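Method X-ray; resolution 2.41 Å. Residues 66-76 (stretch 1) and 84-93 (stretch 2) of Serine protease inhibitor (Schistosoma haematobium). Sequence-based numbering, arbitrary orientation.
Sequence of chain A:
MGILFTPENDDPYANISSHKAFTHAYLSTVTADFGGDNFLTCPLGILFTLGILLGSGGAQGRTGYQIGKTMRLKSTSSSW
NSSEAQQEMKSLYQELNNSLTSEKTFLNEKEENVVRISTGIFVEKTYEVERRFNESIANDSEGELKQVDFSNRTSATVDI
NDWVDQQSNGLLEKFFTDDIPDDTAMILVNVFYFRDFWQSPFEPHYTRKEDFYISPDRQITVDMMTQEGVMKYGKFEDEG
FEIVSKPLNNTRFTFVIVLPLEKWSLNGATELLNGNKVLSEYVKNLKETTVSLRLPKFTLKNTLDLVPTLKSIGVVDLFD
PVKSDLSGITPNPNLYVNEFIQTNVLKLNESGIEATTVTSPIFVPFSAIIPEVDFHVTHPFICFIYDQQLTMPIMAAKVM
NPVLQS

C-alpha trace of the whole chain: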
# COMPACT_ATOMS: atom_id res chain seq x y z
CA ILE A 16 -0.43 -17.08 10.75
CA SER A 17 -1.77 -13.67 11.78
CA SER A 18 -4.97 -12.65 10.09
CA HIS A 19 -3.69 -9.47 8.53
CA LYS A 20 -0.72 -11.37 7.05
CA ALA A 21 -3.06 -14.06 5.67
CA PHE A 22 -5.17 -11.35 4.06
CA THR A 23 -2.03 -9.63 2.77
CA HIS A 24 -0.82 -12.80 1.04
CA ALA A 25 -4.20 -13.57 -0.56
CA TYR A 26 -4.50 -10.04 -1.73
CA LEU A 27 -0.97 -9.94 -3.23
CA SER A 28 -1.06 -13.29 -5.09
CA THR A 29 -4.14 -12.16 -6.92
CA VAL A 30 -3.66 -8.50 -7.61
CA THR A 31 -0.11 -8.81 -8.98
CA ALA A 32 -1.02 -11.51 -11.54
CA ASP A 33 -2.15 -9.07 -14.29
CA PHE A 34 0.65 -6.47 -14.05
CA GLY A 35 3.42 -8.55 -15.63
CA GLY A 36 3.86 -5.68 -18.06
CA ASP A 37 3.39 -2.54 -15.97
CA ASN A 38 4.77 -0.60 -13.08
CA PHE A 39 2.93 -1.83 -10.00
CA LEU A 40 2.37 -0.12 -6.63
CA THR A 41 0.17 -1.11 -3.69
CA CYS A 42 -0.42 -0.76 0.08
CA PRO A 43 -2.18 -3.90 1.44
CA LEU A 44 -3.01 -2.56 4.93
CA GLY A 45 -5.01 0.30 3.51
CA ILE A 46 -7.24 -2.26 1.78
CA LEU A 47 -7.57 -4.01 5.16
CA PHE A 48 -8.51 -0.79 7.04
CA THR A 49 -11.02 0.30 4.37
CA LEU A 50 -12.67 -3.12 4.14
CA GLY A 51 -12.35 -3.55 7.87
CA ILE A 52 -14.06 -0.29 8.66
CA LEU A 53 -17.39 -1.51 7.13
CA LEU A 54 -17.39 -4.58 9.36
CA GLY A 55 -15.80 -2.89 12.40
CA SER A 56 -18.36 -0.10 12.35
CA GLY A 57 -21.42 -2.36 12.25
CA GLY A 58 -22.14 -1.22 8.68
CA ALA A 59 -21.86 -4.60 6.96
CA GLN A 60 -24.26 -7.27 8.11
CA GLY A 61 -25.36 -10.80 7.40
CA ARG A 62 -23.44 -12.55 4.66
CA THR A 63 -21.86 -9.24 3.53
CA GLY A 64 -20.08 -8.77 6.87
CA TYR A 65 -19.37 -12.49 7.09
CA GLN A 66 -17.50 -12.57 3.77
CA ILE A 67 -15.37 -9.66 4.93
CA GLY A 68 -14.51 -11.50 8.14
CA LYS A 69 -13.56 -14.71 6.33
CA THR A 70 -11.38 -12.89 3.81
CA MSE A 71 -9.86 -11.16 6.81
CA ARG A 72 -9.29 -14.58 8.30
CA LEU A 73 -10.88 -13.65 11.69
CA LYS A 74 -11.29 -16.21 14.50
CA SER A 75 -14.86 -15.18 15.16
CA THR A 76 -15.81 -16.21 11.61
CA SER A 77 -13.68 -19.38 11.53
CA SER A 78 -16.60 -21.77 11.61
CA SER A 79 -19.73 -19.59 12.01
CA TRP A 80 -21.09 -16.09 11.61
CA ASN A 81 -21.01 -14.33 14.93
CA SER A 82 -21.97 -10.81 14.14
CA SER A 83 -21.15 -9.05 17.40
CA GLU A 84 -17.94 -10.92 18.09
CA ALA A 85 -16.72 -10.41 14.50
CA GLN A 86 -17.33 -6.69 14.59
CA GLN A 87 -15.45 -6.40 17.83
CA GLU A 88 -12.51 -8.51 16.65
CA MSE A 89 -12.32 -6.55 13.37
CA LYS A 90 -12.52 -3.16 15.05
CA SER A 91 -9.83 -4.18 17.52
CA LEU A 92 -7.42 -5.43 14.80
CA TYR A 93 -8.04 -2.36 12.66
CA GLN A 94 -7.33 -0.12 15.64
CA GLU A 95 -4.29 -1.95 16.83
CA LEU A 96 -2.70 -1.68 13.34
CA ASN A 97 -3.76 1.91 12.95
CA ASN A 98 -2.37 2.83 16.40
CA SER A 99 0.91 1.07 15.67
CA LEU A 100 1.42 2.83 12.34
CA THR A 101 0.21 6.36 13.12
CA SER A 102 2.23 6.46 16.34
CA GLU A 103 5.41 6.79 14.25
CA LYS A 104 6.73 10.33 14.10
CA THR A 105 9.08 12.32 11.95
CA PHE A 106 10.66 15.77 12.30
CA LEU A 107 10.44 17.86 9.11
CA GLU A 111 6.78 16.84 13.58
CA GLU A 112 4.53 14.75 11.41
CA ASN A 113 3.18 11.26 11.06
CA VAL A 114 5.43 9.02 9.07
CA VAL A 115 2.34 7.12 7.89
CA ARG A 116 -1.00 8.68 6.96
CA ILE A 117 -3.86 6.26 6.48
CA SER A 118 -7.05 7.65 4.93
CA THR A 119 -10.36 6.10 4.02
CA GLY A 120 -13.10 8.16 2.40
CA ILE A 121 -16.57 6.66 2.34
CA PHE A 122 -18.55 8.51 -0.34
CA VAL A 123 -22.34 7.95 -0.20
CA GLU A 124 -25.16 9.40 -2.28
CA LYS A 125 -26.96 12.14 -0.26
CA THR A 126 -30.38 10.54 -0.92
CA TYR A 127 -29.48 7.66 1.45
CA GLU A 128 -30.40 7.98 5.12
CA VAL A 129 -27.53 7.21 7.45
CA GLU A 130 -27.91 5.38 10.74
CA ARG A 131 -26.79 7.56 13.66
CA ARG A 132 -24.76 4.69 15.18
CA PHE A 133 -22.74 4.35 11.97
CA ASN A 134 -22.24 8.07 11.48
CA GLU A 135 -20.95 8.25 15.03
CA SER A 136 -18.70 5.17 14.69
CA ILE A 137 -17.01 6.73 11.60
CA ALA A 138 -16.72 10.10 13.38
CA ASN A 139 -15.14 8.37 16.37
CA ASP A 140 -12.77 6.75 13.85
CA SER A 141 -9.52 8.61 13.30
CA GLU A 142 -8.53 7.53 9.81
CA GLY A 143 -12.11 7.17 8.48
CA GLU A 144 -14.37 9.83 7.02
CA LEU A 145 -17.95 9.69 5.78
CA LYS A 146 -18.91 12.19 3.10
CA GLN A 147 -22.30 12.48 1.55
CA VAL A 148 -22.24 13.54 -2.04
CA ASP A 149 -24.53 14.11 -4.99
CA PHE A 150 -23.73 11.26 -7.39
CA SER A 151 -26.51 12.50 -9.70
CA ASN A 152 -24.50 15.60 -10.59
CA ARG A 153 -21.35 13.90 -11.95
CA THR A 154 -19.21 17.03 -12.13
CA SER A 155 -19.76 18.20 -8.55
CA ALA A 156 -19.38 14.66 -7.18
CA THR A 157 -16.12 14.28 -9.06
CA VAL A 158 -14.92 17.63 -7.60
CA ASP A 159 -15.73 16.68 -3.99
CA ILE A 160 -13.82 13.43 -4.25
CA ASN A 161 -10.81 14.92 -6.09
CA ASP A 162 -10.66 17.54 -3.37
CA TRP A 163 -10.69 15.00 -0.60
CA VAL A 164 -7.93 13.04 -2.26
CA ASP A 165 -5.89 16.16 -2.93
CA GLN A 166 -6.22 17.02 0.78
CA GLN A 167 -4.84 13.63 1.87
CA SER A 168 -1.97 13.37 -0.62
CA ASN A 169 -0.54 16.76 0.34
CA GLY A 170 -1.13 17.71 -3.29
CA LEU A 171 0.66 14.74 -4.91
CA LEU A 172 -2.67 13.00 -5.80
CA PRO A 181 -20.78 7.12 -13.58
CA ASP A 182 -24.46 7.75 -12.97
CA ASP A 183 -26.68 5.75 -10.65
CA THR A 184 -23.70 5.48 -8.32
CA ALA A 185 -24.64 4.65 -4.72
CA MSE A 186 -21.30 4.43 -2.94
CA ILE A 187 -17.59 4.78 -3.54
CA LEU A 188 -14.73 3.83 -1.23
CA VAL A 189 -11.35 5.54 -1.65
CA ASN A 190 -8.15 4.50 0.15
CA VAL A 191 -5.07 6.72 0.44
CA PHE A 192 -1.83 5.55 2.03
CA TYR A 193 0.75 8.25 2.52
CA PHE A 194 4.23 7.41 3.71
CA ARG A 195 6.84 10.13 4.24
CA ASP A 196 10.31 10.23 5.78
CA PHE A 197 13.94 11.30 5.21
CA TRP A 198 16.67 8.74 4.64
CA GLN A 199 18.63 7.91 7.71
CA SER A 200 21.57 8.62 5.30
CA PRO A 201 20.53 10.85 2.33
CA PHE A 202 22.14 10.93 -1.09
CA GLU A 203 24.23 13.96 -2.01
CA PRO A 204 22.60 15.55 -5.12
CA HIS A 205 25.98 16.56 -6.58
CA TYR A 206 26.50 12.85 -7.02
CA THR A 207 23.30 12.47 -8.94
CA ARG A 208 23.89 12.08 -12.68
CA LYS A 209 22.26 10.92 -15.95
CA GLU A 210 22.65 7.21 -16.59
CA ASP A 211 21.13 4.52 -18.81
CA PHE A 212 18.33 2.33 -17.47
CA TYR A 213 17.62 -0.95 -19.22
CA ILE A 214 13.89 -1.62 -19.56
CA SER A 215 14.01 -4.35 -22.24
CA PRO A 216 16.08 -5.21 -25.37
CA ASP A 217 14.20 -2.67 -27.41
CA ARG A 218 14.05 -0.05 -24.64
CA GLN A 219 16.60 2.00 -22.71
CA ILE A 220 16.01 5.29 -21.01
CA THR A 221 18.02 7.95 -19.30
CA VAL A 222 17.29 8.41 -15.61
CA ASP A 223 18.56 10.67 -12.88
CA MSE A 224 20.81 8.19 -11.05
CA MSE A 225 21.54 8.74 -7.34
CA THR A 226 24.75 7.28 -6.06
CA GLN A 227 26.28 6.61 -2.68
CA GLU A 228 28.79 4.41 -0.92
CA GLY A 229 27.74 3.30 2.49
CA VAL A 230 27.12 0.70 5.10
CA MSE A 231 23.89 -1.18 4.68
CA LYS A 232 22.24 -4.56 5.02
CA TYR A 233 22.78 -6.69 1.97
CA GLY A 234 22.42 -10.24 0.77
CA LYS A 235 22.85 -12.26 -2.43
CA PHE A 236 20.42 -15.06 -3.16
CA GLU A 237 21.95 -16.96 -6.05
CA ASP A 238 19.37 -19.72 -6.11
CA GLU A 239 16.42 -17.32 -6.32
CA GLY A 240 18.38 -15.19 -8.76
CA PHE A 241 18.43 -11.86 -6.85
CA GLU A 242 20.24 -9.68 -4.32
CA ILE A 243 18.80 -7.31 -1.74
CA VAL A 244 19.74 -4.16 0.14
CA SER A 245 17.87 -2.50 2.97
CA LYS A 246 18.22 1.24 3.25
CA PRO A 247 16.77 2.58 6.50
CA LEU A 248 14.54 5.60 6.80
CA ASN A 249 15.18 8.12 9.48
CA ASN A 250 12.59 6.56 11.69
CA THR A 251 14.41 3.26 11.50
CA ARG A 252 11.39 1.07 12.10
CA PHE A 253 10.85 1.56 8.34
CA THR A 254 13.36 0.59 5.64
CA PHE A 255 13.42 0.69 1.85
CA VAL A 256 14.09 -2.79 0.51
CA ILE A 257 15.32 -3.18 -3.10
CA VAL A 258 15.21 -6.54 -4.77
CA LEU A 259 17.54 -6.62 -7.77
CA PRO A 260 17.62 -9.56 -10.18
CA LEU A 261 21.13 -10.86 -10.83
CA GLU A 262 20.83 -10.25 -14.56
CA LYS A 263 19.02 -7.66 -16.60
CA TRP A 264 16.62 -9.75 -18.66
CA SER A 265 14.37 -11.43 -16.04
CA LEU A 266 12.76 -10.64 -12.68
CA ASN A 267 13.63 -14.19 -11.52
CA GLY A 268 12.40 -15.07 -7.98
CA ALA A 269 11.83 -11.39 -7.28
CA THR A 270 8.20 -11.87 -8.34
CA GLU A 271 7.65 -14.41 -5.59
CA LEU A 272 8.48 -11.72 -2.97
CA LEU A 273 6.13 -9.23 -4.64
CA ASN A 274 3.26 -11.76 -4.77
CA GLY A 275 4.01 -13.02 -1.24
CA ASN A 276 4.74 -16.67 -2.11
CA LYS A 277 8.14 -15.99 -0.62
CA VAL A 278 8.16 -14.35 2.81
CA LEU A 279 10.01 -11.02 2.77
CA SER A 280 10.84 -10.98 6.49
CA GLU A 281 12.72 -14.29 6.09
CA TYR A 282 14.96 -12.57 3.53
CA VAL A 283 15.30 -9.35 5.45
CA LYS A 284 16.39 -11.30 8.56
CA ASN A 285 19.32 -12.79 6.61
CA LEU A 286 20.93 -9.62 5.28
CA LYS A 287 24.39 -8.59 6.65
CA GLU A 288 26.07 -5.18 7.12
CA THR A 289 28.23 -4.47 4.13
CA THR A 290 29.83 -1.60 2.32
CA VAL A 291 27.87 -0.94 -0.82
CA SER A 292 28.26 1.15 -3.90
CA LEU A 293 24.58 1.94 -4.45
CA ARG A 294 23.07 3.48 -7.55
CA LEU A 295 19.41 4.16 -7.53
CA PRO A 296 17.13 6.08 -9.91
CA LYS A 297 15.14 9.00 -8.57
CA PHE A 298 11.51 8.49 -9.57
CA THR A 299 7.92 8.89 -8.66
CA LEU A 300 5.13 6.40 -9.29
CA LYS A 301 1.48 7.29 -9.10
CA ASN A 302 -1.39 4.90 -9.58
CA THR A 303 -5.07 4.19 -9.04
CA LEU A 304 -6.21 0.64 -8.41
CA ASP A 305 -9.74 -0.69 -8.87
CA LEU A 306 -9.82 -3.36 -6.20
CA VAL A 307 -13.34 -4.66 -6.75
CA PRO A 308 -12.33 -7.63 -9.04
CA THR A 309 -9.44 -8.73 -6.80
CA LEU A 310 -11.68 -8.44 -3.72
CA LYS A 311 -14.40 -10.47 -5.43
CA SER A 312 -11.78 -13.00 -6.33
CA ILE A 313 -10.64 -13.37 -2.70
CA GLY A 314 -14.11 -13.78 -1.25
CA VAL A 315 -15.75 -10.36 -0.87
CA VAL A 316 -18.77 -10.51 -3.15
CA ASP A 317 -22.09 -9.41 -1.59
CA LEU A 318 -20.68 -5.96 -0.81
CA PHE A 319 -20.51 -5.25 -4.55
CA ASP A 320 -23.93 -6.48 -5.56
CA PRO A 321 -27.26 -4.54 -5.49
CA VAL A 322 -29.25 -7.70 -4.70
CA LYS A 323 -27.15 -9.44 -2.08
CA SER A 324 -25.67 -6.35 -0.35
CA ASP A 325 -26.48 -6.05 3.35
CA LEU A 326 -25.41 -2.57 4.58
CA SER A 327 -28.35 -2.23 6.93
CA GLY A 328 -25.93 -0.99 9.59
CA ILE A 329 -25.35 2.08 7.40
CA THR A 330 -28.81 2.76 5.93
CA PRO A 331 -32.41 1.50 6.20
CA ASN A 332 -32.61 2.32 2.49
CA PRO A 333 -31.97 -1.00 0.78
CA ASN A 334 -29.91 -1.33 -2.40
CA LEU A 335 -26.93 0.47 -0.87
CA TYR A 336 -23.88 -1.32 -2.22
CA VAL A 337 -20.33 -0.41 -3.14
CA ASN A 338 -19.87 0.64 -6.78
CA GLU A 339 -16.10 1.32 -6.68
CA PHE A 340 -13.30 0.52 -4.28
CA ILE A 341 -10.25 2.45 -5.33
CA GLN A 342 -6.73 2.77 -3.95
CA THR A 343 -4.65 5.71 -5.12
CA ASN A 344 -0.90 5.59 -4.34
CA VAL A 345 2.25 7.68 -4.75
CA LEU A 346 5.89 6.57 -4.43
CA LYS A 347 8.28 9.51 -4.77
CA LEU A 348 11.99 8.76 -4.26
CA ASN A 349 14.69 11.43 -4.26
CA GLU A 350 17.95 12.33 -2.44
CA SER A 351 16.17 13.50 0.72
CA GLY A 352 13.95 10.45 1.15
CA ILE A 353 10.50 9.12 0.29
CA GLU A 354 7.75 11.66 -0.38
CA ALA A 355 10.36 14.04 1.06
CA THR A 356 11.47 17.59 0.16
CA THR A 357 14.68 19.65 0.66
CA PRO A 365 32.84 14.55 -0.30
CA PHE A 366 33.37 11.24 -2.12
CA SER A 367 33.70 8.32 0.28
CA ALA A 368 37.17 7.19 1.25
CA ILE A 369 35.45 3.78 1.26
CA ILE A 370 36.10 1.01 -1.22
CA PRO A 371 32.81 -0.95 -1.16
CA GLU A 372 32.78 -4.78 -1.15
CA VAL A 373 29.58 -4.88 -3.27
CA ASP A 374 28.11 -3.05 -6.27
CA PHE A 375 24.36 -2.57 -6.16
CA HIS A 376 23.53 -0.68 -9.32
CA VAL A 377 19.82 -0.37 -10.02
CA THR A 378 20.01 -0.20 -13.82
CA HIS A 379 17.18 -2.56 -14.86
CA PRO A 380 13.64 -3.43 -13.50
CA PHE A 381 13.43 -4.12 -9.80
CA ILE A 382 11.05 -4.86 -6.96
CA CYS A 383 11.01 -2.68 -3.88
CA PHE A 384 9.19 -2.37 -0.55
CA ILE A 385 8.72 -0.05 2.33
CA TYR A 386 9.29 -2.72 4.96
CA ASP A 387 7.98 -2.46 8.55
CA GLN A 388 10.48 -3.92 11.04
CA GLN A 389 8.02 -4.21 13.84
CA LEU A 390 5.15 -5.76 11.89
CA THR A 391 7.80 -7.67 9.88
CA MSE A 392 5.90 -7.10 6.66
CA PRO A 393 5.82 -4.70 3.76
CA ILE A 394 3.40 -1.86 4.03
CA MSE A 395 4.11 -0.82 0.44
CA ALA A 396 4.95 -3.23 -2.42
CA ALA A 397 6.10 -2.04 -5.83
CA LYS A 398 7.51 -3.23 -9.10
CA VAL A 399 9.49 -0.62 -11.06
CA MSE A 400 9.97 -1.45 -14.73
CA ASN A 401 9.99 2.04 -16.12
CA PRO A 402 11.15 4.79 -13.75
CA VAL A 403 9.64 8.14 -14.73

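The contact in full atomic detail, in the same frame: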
# COMPACT_ATOMS: atom_id res chain seq x y z
N GLN A 66 -18.51 -12.44 4.82
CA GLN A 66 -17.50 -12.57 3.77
C GLN A 66 -16.23 -11.77 4.07
O GLN A 66 -15.13 -12.28 3.95
CB GLN A 66 -18.09 -12.12 2.43
CG GLN A 66 -19.02 -13.16 1.89
CD GLN A 66 -19.69 -12.75 0.63
OE1 GLN A 66 -19.55 -11.60 0.14
NE2 GLN A 66 -20.45 -13.68 0.07
N ILE A 67 -16.43 -10.51 4.46
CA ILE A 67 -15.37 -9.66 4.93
C ILE A 67 -14.55 -10.33 6.04
O ILE A 67 -13.34 -10.38 5.96
CB ILE A 67 -15.93 -8.31 5.39
CG1 ILE A 67 -16.52 -7.57 4.19
CG2 ILE A 67 -14.83 -7.47 6.05
CD1 ILE A 67 -16.99 -6.14 4.50
N GLY A 68 -15.21 -10.85 7.05
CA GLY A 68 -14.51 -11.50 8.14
C GLY A 68 -13.72 -12.74 7.73
O GLY A 68 -12.61 -12.98 8.23
N LYS A 69 -14.29 -13.54 6.83
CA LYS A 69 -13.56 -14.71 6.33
C LYS A 69 -12.30 -14.29 5.55
O LYS A 69 -11.21 -14.84 5.74
CB LYS A 69 -14.48 -15.59 5.46
CG LYS A 69 -15.10 -16.78 6.18
N THR A 70 -12.47 -13.32 4.66
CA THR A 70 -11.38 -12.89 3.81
C THR A 70 -10.31 -12.31 4.70
O THR A 70 -9.13 -12.40 4.41
CB THR A 70 -11.85 -11.81 2.85
OG1 THR A 70 -12.81 -12.37 1.94
CG2 THR A 70 -10.68 -11.27 2.07
N MSE A 71 -10.75 -11.75 5.82
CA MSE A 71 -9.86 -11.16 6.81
C MSE A 71 -9.28 -12.22 7.70
O MSE A 71 -8.39 -11.96 8.50
CB MSE A 71 -10.62 -10.14 7.68
CG MSE A 71 -9.76 -9.04 8.13
SE MSE A 71 -9.12 -8.16 6.52
CE MSE A 71 -10.78 -7.27 6.06
N ARG A 72 -9.82 -13.43 7.57
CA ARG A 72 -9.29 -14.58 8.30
C ARG A 72 -9.45 -14.44 9.82
O ARG A 72 -8.58 -14.87 10.57
CB ARG A 72 -7.81 -14.75 7.94
CG ARG A 72 -7.40 -16.09 7.40
CD ARG A 72 -7.73 -16.35 5.92
NE ARG A 72 -7.80 -15.18 5.04
CZ ARG A 72 -7.75 -15.24 3.70
NH1 ARG A 72 -7.56 -16.40 3.09
NH2 ARG A 72 -7.86 -14.14 2.96
N LEU A 73 -10.58 -13.85 10.26
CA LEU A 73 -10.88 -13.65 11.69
C LEU A 73 -11.20 -14.97 12.39
O LEU A 73 -11.69 -15.90 11.77
CB LEU A 73 -12.07 -12.70 11.87
CG LEU A 73 -11.99 -11.28 11.29
CD1 LEU A 73 -13.20 -10.45 11.69
CD2 LEU A 73 -10.73 -10.59 11.73
N LYS A 74 -10.91 -15.04 13.69
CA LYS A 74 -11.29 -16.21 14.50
C LYS A 74 -12.80 -16.31 14.68
O LYS A 74 -13.38 -17.39 14.68
CB LYS A 74 -10.66 -16.15 15.91
CG LYS A 74 -9.15 -16.25 15.93
N SER A 75 -13.44 -15.17 14.86
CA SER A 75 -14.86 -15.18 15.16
C SER A 75 -15.70 -15.68 13.98
O SER A 75 -16.87 -16.00 14.15
CB SER A 75 -15.30 -13.79 15.62
OG SER A 75 -15.39 -12.90 14.52
N THR A 76 -15.10 -15.74 12.79
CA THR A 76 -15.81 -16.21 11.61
C THR A 76 -15.21 -17.51 11.10
O THR A 76 -15.46 -17.90 9.96
CB THR A 76 -15.81 -15.14 10.43
OG1 THR A 76 -14.47 -14.86 10.00
CG2 THR A 76 -16.40 -13.88 10.86
N GLU A 84 -19.30 -10.57 17.78
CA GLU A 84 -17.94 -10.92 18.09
C GLU A 84 -17.01 -10.47 16.93
O GLU A 84 -15.93 -9.89 17.16
CB GLU A 84 -17.85 -12.44 18.36
N ALA A 85 -17.46 -10.73 15.71
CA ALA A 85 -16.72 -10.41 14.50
C ALA A 85 -16.46 -8.91 14.41
O ALA A 85 -15.37 -8.48 14.06
CB ALA A 85 -17.47 -10.89 13.26
N GLN A 86 -17.48 -8.11 14.71
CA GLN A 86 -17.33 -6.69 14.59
C GLN A 86 -16.31 -6.21 15.58
O GLN A 86 -15.46 -5.37 15.27
CB GLN A 86 -18.66 -5.99 14.81
CG GLN A 86 -19.66 -6.39 13.77
CD GLN A 86 -21.02 -5.79 14.00
OE1 GLN A 86 -21.16 -4.78 14.69
NE2 GLN A 86 -22.05 -6.42 13.42
N GLN A 87 -16.38 -6.77 16.78
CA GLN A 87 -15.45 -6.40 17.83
C GLN A 87 -14.01 -6.77 17.45
O GLN A 87 -13.10 -5.96 17.57
CB GLN A 87 -15.83 -7.08 19.16
CG GLN A 87 -15.21 -6.39 20.37
CD GLN A 87 -15.37 -4.87 20.28
OE1 GLN A 87 -16.49 -4.35 20.35
NE2 GLN A 87 -14.24 -4.16 20.09
N GLU A 88 -13.82 -8.02 17.02
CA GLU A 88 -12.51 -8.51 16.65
C GLU A 88 -11.90 -7.71 15.50
O GLU A 88 -10.69 -7.44 15.49
CB GLU A 88 -12.57 -9.99 16.30
CG GLU A 88 -11.23 -10.56 15.81
CD GLU A 88 -11.33 -12.00 15.36
OE1 GLU A 88 -12.41 -12.62 15.54
OE2 GLU A 88 -10.33 -12.52 14.81
N MSE A 89 -12.74 -7.29 14.56
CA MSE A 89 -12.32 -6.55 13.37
C MSE A 89 -11.95 -5.13 13.76
O MSE A 89 -10.92 -4.63 13.36
CB MSE A 89 -13.40 -6.55 12.29
CG MSE A 89 -13.08 -5.76 11.02
SE MSE A 89 -11.58 -6.55 9.95
CE MSE A 89 -12.54 -7.72 8.76
N LYS A 90 -12.80 -4.50 14.55
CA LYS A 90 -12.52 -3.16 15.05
C LYS A 90 -11.23 -3.13 15.86
O LYS A 90 -10.42 -2.19 15.75
CB LYS A 90 -13.68 -2.65 15.91
CG LYS A 90 -13.37 -1.39 16.60
CD LYS A 90 -14.64 -0.64 16.97
CE LYS A 90 -14.30 0.59 17.80
NZ LYS A 90 -15.50 1.35 18.27
N SER A 91 -11.01 -4.17 16.67
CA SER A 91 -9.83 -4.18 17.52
C SER A 91 -8.52 -4.32 16.71
O SER A 91 -7.53 -3.66 17.00
CB SER A 91 -9.96 -5.29 18.56
OG SER A 91 -8.85 -5.32 19.42
N LEU A 92 -8.54 -5.20 15.70
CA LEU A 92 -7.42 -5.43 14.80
C LEU A 92 -7.07 -4.15 14.05
O LEU A 92 -5.93 -3.65 14.11
CB LEU A 92 -7.80 -6.50 13.81
CG LEU A 92 -6.93 -6.76 12.59
CD1 LEU A 92 -5.50 -6.97 13.02
CD2 LEU A 92 -7.48 -8.00 11.91
N TYR A 93 -8.07 -3.64 13.36
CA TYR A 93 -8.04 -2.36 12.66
C TYR A 93 -7.40 -1.25 13.51
O TYR A 93 -6.58 -0.46 13.02
CB TYR A 93 -9.49 -1.98 12.31
CG TYR A 93 -9.64 -0.64 11.68
CD1 TYR A 93 -9.48 -0.49 10.32
CD2 TYR A 93 -9.93 0.49 12.44
CE1 TYR A 93 -9.60 0.76 9.70
CE2 TYR A 93 -10.05 1.76 11.83
CZ TYR A 93 -9.89 1.87 10.45
OH TYR A 93 -10.00 3.07 9.76

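The helix containing Ile67 and the segment that follows it pack against residues 84-93, part of a longer helix, through a carboxylate clamp and an apolar cluster. Glu88 forms the clamp. Its side chain is fully extended (chi1 and chi2 both t), which carries the carboxylate out from the helix to the backbone of the loop, and with chi3 near 0° its two oxygens meet successive amides: Lys74 N donates to Glu88 OE2 at 2.8 Å and Ser75 N to Glu88 OE1 at 2.8 Å, with N-H...O angles of 152° and 151°. Because the donors are main-chain groups, the modelled part of the Lys74 side chain, itself incomplete, plays no part in this pairing. Ser75, in the p rotamer, places OG 3.2 Å from Glu88 OE1 in a weak hydrogen bond, although the hydroxyl is crowded by Ala85 and its position is less certain.

The chain reaches this clamp through a Schellman turn. Arg72 adopts positive phi (65°), while Arg72 N and Leu73 N bond back to Lys69 O (2.7 Å) and Gly68 O (3.0 Å), respectively. The Arg72 side chain leads away from the contact, and its NH2 donates to Thr70 O at 2.6 Å.

Leu73, in contrast, points toward the second helix. Its mt conformation sets CD1 4.0 Å from Met89 CB and CD2 4.2 Å from Leu92 CD2. The CA-to-CB bond of selenomethionine Met89 points sideways, but chi1 t followed by chi2 p and chi3 of 91° brings the end of the chain nearer the first stretch. There Met89 CE lies 3.6 Å from Ile67 CG2 and a tight 3.1 Å from CG of Met71, also selenomethionine, beside side-chain-free Gly68 (CA to Met89 CE, 4.3 Å).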